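Local coordinates for protein triacylglycerol lipase (PDB 3O0D) that probably hydrolyses the ester bonds of triacylglycerols, as a secreted, glycosylated yeast lipase of the alpha/beta-hydrolase fold, at residues G229-Q234 / L280-V285; E247-W252 / K271-G276. All coordinates share one frame; numbering follows the deposited sequence.

Contact 1 of 2, residues G229-Q234 / L280-V285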
ATOM      1  N   GLY A 229      -9.796 -13.599   3.392  1.00 12.80           N
ATOM      2  CA  GLY A 229     -11.083 -13.090   3.857  1.00 12.38           C
ATOM      3  C   GLY A 229     -11.253 -11.598   3.762  1.00 14.34           C
ATOM      4  O   GLY A 229     -12.346 -11.069   3.923  1.00 14.91           O
ATOM      5  N   ASP A 230     -10.181 -10.856   3.472  1.00  9.95           N
ATOM      6  CA  ASP A 230     -10.358  -9.444   3.323  1.00 10.63           C
ATOM      7  C   ASP A 230     -10.879  -9.090   1.884  1.00 10.29           C
ATOM      8  O   ASP A 230     -10.234  -9.393   0.884  1.00 10.12           O
ATOM      9  CB  ASP A 230      -8.970  -8.783   3.507  1.00  9.78           C
ATOM     10  CG  ASP A 230      -8.993  -7.253   3.416  1.00 11.17           C
ATOM     11  OD1 ASP A 230     -10.091  -6.623   3.330  1.00 10.72           O
ATOM     12  OD2 ASP A 230      -7.882  -6.613   3.524  1.00  9.37           O
ATOM     13  N   ILE A 231     -12.077  -8.472   1.797  1.00 12.01           N
ATOM     14  CA  ILE A 231     -12.586  -8.144   0.441  1.00 11.57           C
ATOM     15  C   ILE A 231     -12.042  -6.896  -0.102  1.00 11.11           C
ATOM     16  O   ILE A 231     -12.243  -6.625  -1.304  1.00 11.53           O
ATOM     17  CB  ILE A 231     -14.180  -7.930   0.439  1.00 13.41           C
ATOM     18  CG1 ILE A 231     -14.528  -6.804   1.369  1.00 15.58           C
ATOM     19  CG2 ILE A 231     -14.866  -9.244   0.908  1.00 17.27           C
ATOM     20  CD1 ILE A 231     -16.098  -6.346   1.276  1.00 21.93           C
ATOM     21  N   VAL A 232     -11.347  -6.121   0.676  1.00 10.93           N
ATOM     22  CA  VAL A 232     -10.862  -4.798   0.130  1.00 11.57           C
ATOM     23  C   VAL A 232     -10.001  -5.004  -1.120  1.00 14.08           C
ATOM     24  O   VAL A 232     -10.132  -4.282  -2.113  1.00 13.32           O
ATOM     25  CB  VAL A 232     -10.280  -3.920   1.207  1.00 11.11           C
ATOM     26  CG1 VAL A 232      -9.775  -2.503   0.656  1.00 13.86           C
ATOM     27  CG2 VAL A 232     -11.421  -3.673   2.289  1.00 11.77           C
ATOM     28  N   PRO A 233      -9.033  -5.941  -1.066  1.00 13.30           N
ATOM     29  CA  PRO A 233      -8.275  -6.235  -2.276  1.00 12.32           C
ATOM     30  C   PRO A 233      -9.024  -6.855  -3.476  1.00 13.04           C
ATOM     31  O   PRO A 233      -8.454  -7.134  -4.541  1.00 13.50           O
ATOM     32  CB  PRO A 233      -7.169  -7.208  -1.742  1.00 10.43           C
ATOM     33  CG  PRO A 233      -6.991  -6.759  -0.319  1.00 10.28           C
ATOM     34  CD  PRO A 233      -8.464  -6.619   0.120  1.00 11.28           C
ATOM     35  N   GLN A 234     -10.329  -7.148  -3.286  1.00 10.43           N
ATOM     36  CA  GLN A 234     -11.181  -7.606  -4.329  1.00 13.02           C
ATOM     37  C   GLN A 234     -12.087  -6.521  -4.931  1.00 13.89           C
ATOM     38  O   GLN A 234     -12.752  -6.856  -5.933  1.00 18.81           O
ATOM     39  CB  GLN A 234     -12.100  -8.749  -3.832  1.00 10.66           C
ATOM     40  CG  GLN A 234     -11.272  -9.877  -3.044  1.00 14.23           C
ATOM     41  CD  GLN A 234     -12.122 -11.139  -2.841  1.00 10.26           C
ATOM     42  OE1 GLN A 234     -12.576 -11.374  -1.737  1.00 13.50           O
ATOM     43  NE2 GLN A 234     -12.416 -11.849  -3.938  1.00 14.67           N
ATOM     44  N   LEU A 280     -18.087 -17.446   3.096  1.00 11.17           N
ATOM     45  CA  LEU A 280     -18.006 -17.450   4.549  0.50 11.85           C
ATOM     46  C   LEU A 280     -16.754 -16.703   5.062  1.00 12.17           C
ATOM     47  O   LEU A 280     -16.809 -16.027   6.074  1.00 13.45           O
ATOM     48  CB  LEU A 280     -17.980 -18.865   5.094  0.50 12.94           C
ATOM     49  CG  LEU A 280     -19.347 -19.582   5.064  0.50 15.16           C
ATOM     50  CD1 LEU A 280     -20.039 -19.218   3.844  0.50 20.15           C
ATOM     51  CD2 LEU A 280     -19.255 -21.113   5.269  0.50 14.34           C
ATOM     52  N   GLN A 281     -15.654 -16.867   4.312  1.00 12.60           N
ATOM     53  CA  GLN A 281     -14.434 -16.123   4.664  1.00 12.83           C
ATOM     54  C   GLN A 281     -14.586 -14.626   4.576  1.00 13.31           C
ATOM     55  O   GLN A 281     -13.903 -13.915   5.353  1.00 14.14           O
ATOM     56  CB  GLN A 281     -13.219 -16.592   3.825  1.00 12.00           C
ATOM     57  CG  GLN A 281     -12.761 -17.953   4.221  1.00 13.46           C
ATOM     58  CD  GLN A 281     -11.948 -18.625   3.136  1.00 12.29           C
ATOM     59  OE1 GLN A 281     -11.633 -17.994   2.097  1.00 11.75           O
ATOM     60  NE2 GLN A 281     -11.527 -19.869   3.390  1.00 15.48           N
ATOM     61  N   GLN A 282     -15.478 -14.129   3.702  1.00 13.15           N
ATOM     62  CA  GLN A 282     -15.657 -12.694   3.402  1.00 13.95           C
ATOM     63  C   GLN A 282     -16.624 -11.993   4.354  1.00 16.86           C
ATOM     64  O   GLN A 282     -16.779 -10.756   4.264  1.00 18.06           O
ATOM     65  CB  GLN A 282     -16.130 -12.449   1.986  1.00 15.38           C
ATOM     66  CG  GLN A 282     -15.224 -12.992   0.842  1.00 14.87           C
ATOM     67  CD  GLN A 282     -15.931 -13.032  -0.511  1.00 21.23           C
ATOM     68  OE1 GLN A 282     -17.155 -13.347  -0.587  1.00 20.80           O
ATOM     69  NE2 GLN A 282     -15.199 -12.695  -1.597  1.00 18.15           N
ATOM     70  N   VAL A 283     -17.327 -12.776   5.176  1.00 14.43           N
ATOM     71  CA  VAL A 283     -18.405 -12.224   6.009  1.00 18.19           C
ATOM     72  C   VAL A 283     -18.016 -11.073   6.865  1.00 17.41           C
ATOM     73  O   VAL A 283     -18.655  -9.971   6.784  1.00 17.80           O
ATOM     74  CB  VAL A 283     -19.054 -13.310   6.874  1.00 18.22           C
ATOM     75  CG1 VAL A 283     -19.890 -12.665   8.045  1.00 22.87           C
ATOM     76  CG2 VAL A 283     -19.854 -14.145   5.910  1.00 18.57           C
ATOM     77  N   ASN A 284     -16.950 -11.223   7.653  1.00 15.76           N
ATOM     78  CA  ASN A 284     -16.597 -10.175   8.611  1.00 13.70           C
ATOM     79  C   ASN A 284     -15.628  -9.098   8.111  1.00 15.10           C
ATOM     80  O   ASN A 284     -14.347  -9.123   8.337  1.00 11.38           O
ATOM     81  CB  ASN A 284     -15.856 -10.859   9.728  1.00 15.93           C
ATOM     82  CG  ASN A 284     -15.782 -10.026  10.905  1.00 16.61           C
ATOM     83  OD1 ASN A 284     -16.727  -9.300  11.226  1.00 24.16           O
ATOM     84  ND2 ASN A 284     -14.689 -10.134  11.634  1.00 20.88           N
ATOM     85  N   VAL A 285     -16.208  -8.131   7.414  1.00 13.86           N
ATOM     86  CA  VAL A 285     -15.428  -7.368   6.435  1.00 13.29           C
ATOM     87  C   VAL A 285     -14.363  -6.507   7.157  1.00 13.91           C
ATOM     88  O   VAL A 285     -13.199  -6.629   6.824  1.00 13.72           O
ATOM     89  CB  VAL A 285     -16.423  -6.471   5.608  1.00 13.38           C
ATOM     90  CG1 VAL A 285     -15.676  -5.320   4.781  1.00 12.41           C
ATOM     91  CG2 VAL A 285     -17.287  -7.309   4.665  1.00 16.17           C
TER
HETATM   92  O   HOH W   1     -14.291  -9.795   4.531  1.00 34.96           O
HETATM   93  O   HOH W   2     -12.607  -7.233   4.252  1.00 20.90           O
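The turn at 229-234 and the loop 280-285 come nearest at Gly229 and Gln281, whose CA atoms lie 4.6 Å apart, and the loop makes a type I beta turn from Leu280 to Val283 before helix 285-290 starts. Gly229 has a positive phi (89°), and its CA rests against Gln281 O at 3.3 Å. Ile231 carries the apolar part. Its CG1 takes the crowded position between backbone N and carbonyl carbon (chi1 60°), which sends CD1 against both methyls of Val285; Ile231 CD1 lies 3.7 Å from Val285 CG1 and also touches CG2, while Ile231 CG2 rests on CB of Gln282, whose chain crosses that of Ile231 at about a right angle. Beyond this patch the extended Gln282 chain reaches Gln234: Gln282 NE2 donates to Gln234 OE1 at 2.9 Å. OE1 lies close to the amide plane of Gln282, while NE2 comes from above the carbonyl plane of Gln234, the two amides being turned 44° apart. Asn277 ND2 also donates to this OE1, so two amides grip one oxygen. Water extends the seam. One molecule joins Gly229 O to Gln282 O; another accepts from Ile231 N and lies within bonding distance of Asp230 OD1 and Val285 O. Asp230 OD1 also accepts from Val232 N at 3.0 Å, which closes an Asx turn, Val232 N coming from above the carboxylate plane, while OD2 bonds His289 ND1 and Tyr292 OH. The geometry fits the acid-histidine part of an alpha/beta-hydrolase catalytic triad, probably Ser162-His289-Asp230, with the acid on the turn after strand 222-227 and the histidine on helix 285-290.

Contact 2 of 2, residues E247-W252 / K271-G276; sequences EVFIDW and KQCSAG
Phe249, with CG anti to its backbone N (chi1 -178°), lays one ring face against the backbone of Cys273. CA of Cys273 sits almost exactly over the ring centre, 3.5 Å from the centroid and 4° off the normal, a CH-pi contact; its SG, held in the disulfide to Cys265, lies obliquely, 4.7 Å from the same centroid. Beside the ring, the extended chain of Glu247 brings OE2 to the start of the 3-10 turn 274-276. Ser274 N meets the syn lone pair of OE2 at 2.9 Å, and Ser274 OG donates to the same oxygen at 3.0 Å from above the carboxylate plane. Thr226 OG1 is a further partner of OE2, so this buried, probably charged oxygen is well satisfied, and a water links Glu247 OE1 to Ala275 N. Glu247 and Phe249 belong to strand 247-250 of the central mixed sheet, between strands 222-227 and 262-265, and the disulfide ties the 271-276 loop to the latter strand. Toward Asp251 the packing loosens: its OD2 stays 4.3 Å from Gln272 O, and a second water within bonding distance of both bridges the gap, while OD1 forms a salt bridge with Arg228. The exposed Gln272 covers little of the strand.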
ATOM      1  N   GLU A 247       1.177  -9.905  -5.602  1.00 10.93           N
ATOM      2  CA  GLU A 247       0.413 -10.269  -4.392  1.00 11.23           C
ATOM      3  C   GLU A 247       1.244 -11.179  -3.425  1.00  9.53           C
ATOM      4  O   GLU A 247       1.910 -12.123  -3.907  1.00 10.60           O
ATOM      5  CB  GLU A 247      -0.844 -11.036  -4.811  1.00 11.23           C
ATOM      6  CG  GLU A 247      -1.734 -11.430  -3.566  1.00 10.66           C
ATOM      7  CD  GLU A 247      -3.082 -11.982  -3.946  1.00 13.22           C
ATOM      8  OE1 GLU A 247      -3.284 -12.409  -5.143  1.00 14.73           O
ATOM      9  OE2 GLU A 247      -3.992 -12.033  -3.057  1.00 13.26           O
ATOM     10  N   VAL A 248       1.221 -10.809  -2.125  1.00  8.97           N
ATOM     11  CA  VAL A 248       1.756 -11.633  -1.019  1.00  8.91           C
ATOM     12  C   VAL A 248       0.550 -11.905  -0.073  1.00  8.22           C
ATOM     13  O   VAL A 248      -0.049 -10.983   0.400  1.00 10.09           O
ATOM     14  CB  VAL A 248       2.711 -10.795  -0.246  1.00  8.68           C
ATOM     15  CG1 VAL A 248       3.285 -11.648   0.968  1.00  8.54           C
ATOM     16  CG2 VAL A 248       3.912 -10.363  -1.237  1.00  9.32           C
ATOM     17  N   PHE A 249       0.185 -13.163   0.113  1.00  8.40           N
ATOM     18  CA  PHE A 249      -1.111 -13.507   0.720  1.00  8.48           C
ATOM     19  C   PHE A 249      -0.834 -14.142   2.066  1.00  8.56           C
ATOM     20  O   PHE A 249      -0.078 -15.112   2.169  1.00  9.65           O
ATOM     21  CB  PHE A 249      -1.764 -14.528  -0.173  1.00  7.60           C
ATOM     22  CG  PHE A 249      -3.141 -14.964   0.263  1.00  6.73           C
ATOM     23  CD1 PHE A 249      -4.203 -13.989   0.344  1.00 11.86           C
ATOM     24  CD2 PHE A 249      -3.386 -16.295   0.516  1.00  9.43           C
ATOM     25  CE1 PHE A 249      -5.540 -14.465   0.595  1.00 11.51           C
ATOM     26  CE2 PHE A 249      -4.651 -16.760   0.826  1.00 10.75           C
ATOM     27  CZ  PHE A 249      -5.738 -15.810   0.853  1.00 11.11           C
ATOM     28  N   ILE A 250      -1.552 -13.616   3.077  1.00  7.76           N
ATOM     29  CA  ILE A 250      -1.499 -14.223   4.429  1.00  7.36           C
ATOM     30  C   ILE A 250      -2.665 -15.198   4.454  1.00  8.75           C
ATOM     31  O   ILE A 250      -3.825 -14.755   4.578  1.00 10.03           O
ATOM     32  CB  ILE A 250      -1.713 -13.157   5.449  1.00  7.74           C
ATOM     33  CG1 ILE A 250      -0.594 -12.097   5.413  1.00  7.11           C
ATOM     34  CG2 ILE A 250      -1.771 -13.797   6.866  1.00  8.42           C
ATOM     35  CD1 ILE A 250      -0.959 -10.839   6.307  1.00  8.58           C
ATOM     36  N   ASP A 251      -2.335 -16.485   4.300  1.00  9.35           N
ATOM     37  CA  ASP A 251      -3.373 -17.510   4.311  1.00 10.51           C
ATOM     38  C   ASP A 251      -3.576 -17.999   5.750  1.00  9.87           C
ATOM     39  O   ASP A 251      -3.165 -19.138   6.107  1.00 10.36           O
ATOM     40  CB  ASP A 251      -2.994 -18.648   3.361  1.00 11.67           C
ATOM     41  CG  ASP A 251      -4.202 -19.555   3.031  1.00 13.84           C
ATOM     42  OD1 ASP A 251      -5.223 -19.457   3.725  1.00 13.81           O
ATOM     43  OD2 ASP A 251      -4.118 -20.313   2.037  1.00 16.03           O
ATOM     44  N   TRP A 252      -4.215 -17.169   6.563  1.00  9.50           N
ATOM     45  CA  TRP A 252      -4.364 -17.476   8.035  1.00  8.99           C
ATOM     46  C   TRP A 252      -5.463 -16.590   8.506  1.00 11.25           C
ATOM     47  O   TRP A 252      -5.551 -15.471   8.056  1.00 11.87           O
ATOM     48  CB  TRP A 252      -3.050 -17.097   8.762  1.00  9.84           C
ATOM     49  CG  TRP A 252      -2.932 -17.737  10.149  1.00 10.65           C
ATOM     50  CD1 TRP A 252      -2.962 -17.092  11.360  1.00 11.56           C
ATOM     51  CD2 TRP A 252      -2.896 -19.141  10.429  1.00 10.37           C
ATOM     52  NE1 TRP A 252      -2.860 -18.036  12.392  1.00 13.05           N
ATOM     53  CE2 TRP A 252      -2.777 -19.280  11.842  1.00 13.54           C
ATOM     54  CE3 TRP A 252      -2.749 -20.272   9.617  1.00 12.60           C
ATOM     55  CZ2 TRP A 252      -2.633 -20.537  12.463  1.00 15.04           C
ATOM     56  CZ3 TRP A 252      -2.591 -21.570  10.209  1.00 13.15           C
ATOM     57  CH2 TRP A 252      -2.554 -21.660  11.643  1.00 14.74           C
ATOM     58  N   LYS A 271      -6.612 -17.758  -7.517  1.00 12.94           N
ATOM     59  CA  LYS A 271      -7.679 -18.323  -6.654  1.00 13.01           C
ATOM     60  C   LYS A 271      -7.053 -19.025  -5.467  1.00 14.12           C
ATOM     61  O   LYS A 271      -7.790 -19.483  -4.519  1.00 12.69           O
ATOM     62  CB  LYS A 271      -8.533 -19.342  -7.407  1.00 17.59           C
ATOM     63  CG  LYS A 271      -9.371 -18.745  -8.539  1.00 24.14           C
ATOM     64  CD  LYS A 271     -10.631 -18.089  -8.150  1.00 33.60           C
ATOM     65  CE  LYS A 271     -11.493 -17.748  -9.449  1.00 34.58           C
ATOM     66  NZ  LYS A 271     -11.853 -18.884 -10.426  1.00 36.77           N
ATOM     67  N   GLN A 272      -5.717 -19.208  -5.466  1.00 11.82           N
ATOM     68  CA  GLN A 272      -5.106 -19.714  -4.215  1.00 12.48           C
ATOM     69  C   GLN A 272      -4.919 -18.588  -3.194  1.00 12.28           C
ATOM     70  O   GLN A 272      -4.595 -18.830  -1.990  1.00 12.22           O
ATOM     71  CB  GLN A 272      -3.751 -20.367  -4.545  1.00 10.90           C
ATOM     72  CG  GLN A 272      -3.867 -21.769  -5.030  1.00 13.42           C
ATOM     73  CD  GLN A 272      -4.278 -22.707  -3.898  1.00 18.75           C
ATOM     74  OE1 GLN A 272      -3.643 -22.716  -2.811  1.00 14.06           O
ATOM     75  NE2 GLN A 272      -5.297 -23.524  -4.140  1.00 17.18           N
ATOM     76  N   CYS A 273      -5.100 -17.355  -3.630  1.00 10.83           N
ATOM     77  CA  CYS A 273      -4.905 -16.136  -2.865  1.00 10.37           C
ATOM     78  C   CYS A 273      -6.221 -15.315  -2.702  1.00 10.15           C
ATOM     79  O   CYS A 273      -7.214 -15.912  -2.546  1.00 12.24           O
ATOM     80  CB  CYS A 273      -3.751 -15.296  -3.382  1.00 11.47           C
ATOM     81  SG  CYS A 273      -2.320 -16.400  -3.490  1.00 13.59           S
ATOM     82  N   SER A 274      -6.162 -13.991  -2.708  1.00 10.13           N
ATOM     83  CA  SER A 274      -7.368 -13.122  -2.454  0.50 11.98           C
ATOM     84  C   SER A 274      -8.574 -13.475  -3.314  1.00 13.37           C
ATOM     85  O   SER A 274      -9.722 -13.534  -2.813  1.00 12.18           O
ATOM     86  CB  SER A 274      -7.092 -11.694  -2.821  0.50 14.80           C
ATOM     87  OG  SER A 274      -6.486 -11.063  -1.771  0.50 20.74           O
ATOM     88  N   ALA A 275      -8.301 -13.722  -4.619  1.00 13.08           N
ATOM     89  CA  ALA A 275      -9.387 -14.025  -5.562  1.00 14.62           C
ATOM     90  C   ALA A 275     -10.173 -15.255  -5.174  1.00 14.46           C
ATOM     91  O   ALA A 275     -11.333 -15.448  -5.657  1.00 15.63           O
ATOM     92  CB  ALA A 275      -8.869 -14.133  -7.038  1.00 13.10           C
ATOM     93  N   GLY A 276      -9.551 -16.165  -4.426  1.00 12.57           N
ATOM     94  CA  GLY A 276     -10.202 -17.397  -3.926  1.00 12.77           C
ATOM     95  C   GLY A 276     -10.935 -17.283  -2.559  1.00 13.32           C
ATOM     96  O   GLY A 276     -11.475 -18.349  -2.073  1.00 13.00           O
TER
HETATM   97  O   HOH W   3      -5.858 -12.944  -6.208  1.00 13.56           O
HETATM   98  O   HOH W   4      -2.625 -19.599  -0.143  1.00 15.19           O

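How the contacts relate
Contact 2 is largely buried, a central strand against a disulfide-held loop, whereas contact 1 is a surface seam between two loops that carry or precede probable catalytic residues. Both use the long connection between strand 269-270 and helix 285-290, which covers strand 247-250 first and later meets the turn after strand 222-227; contact 2 is nested inside the loop that contact 1 closes. The chemistry follows the setting: an aromatic face and a carboxylate against backbone in contact 2, branched aliphatic side chains and an amide-amide bond in contact 1, with bridging waters in both. The two touch where Pro233 CB packs on Ser274 OG, 3.9 Å away.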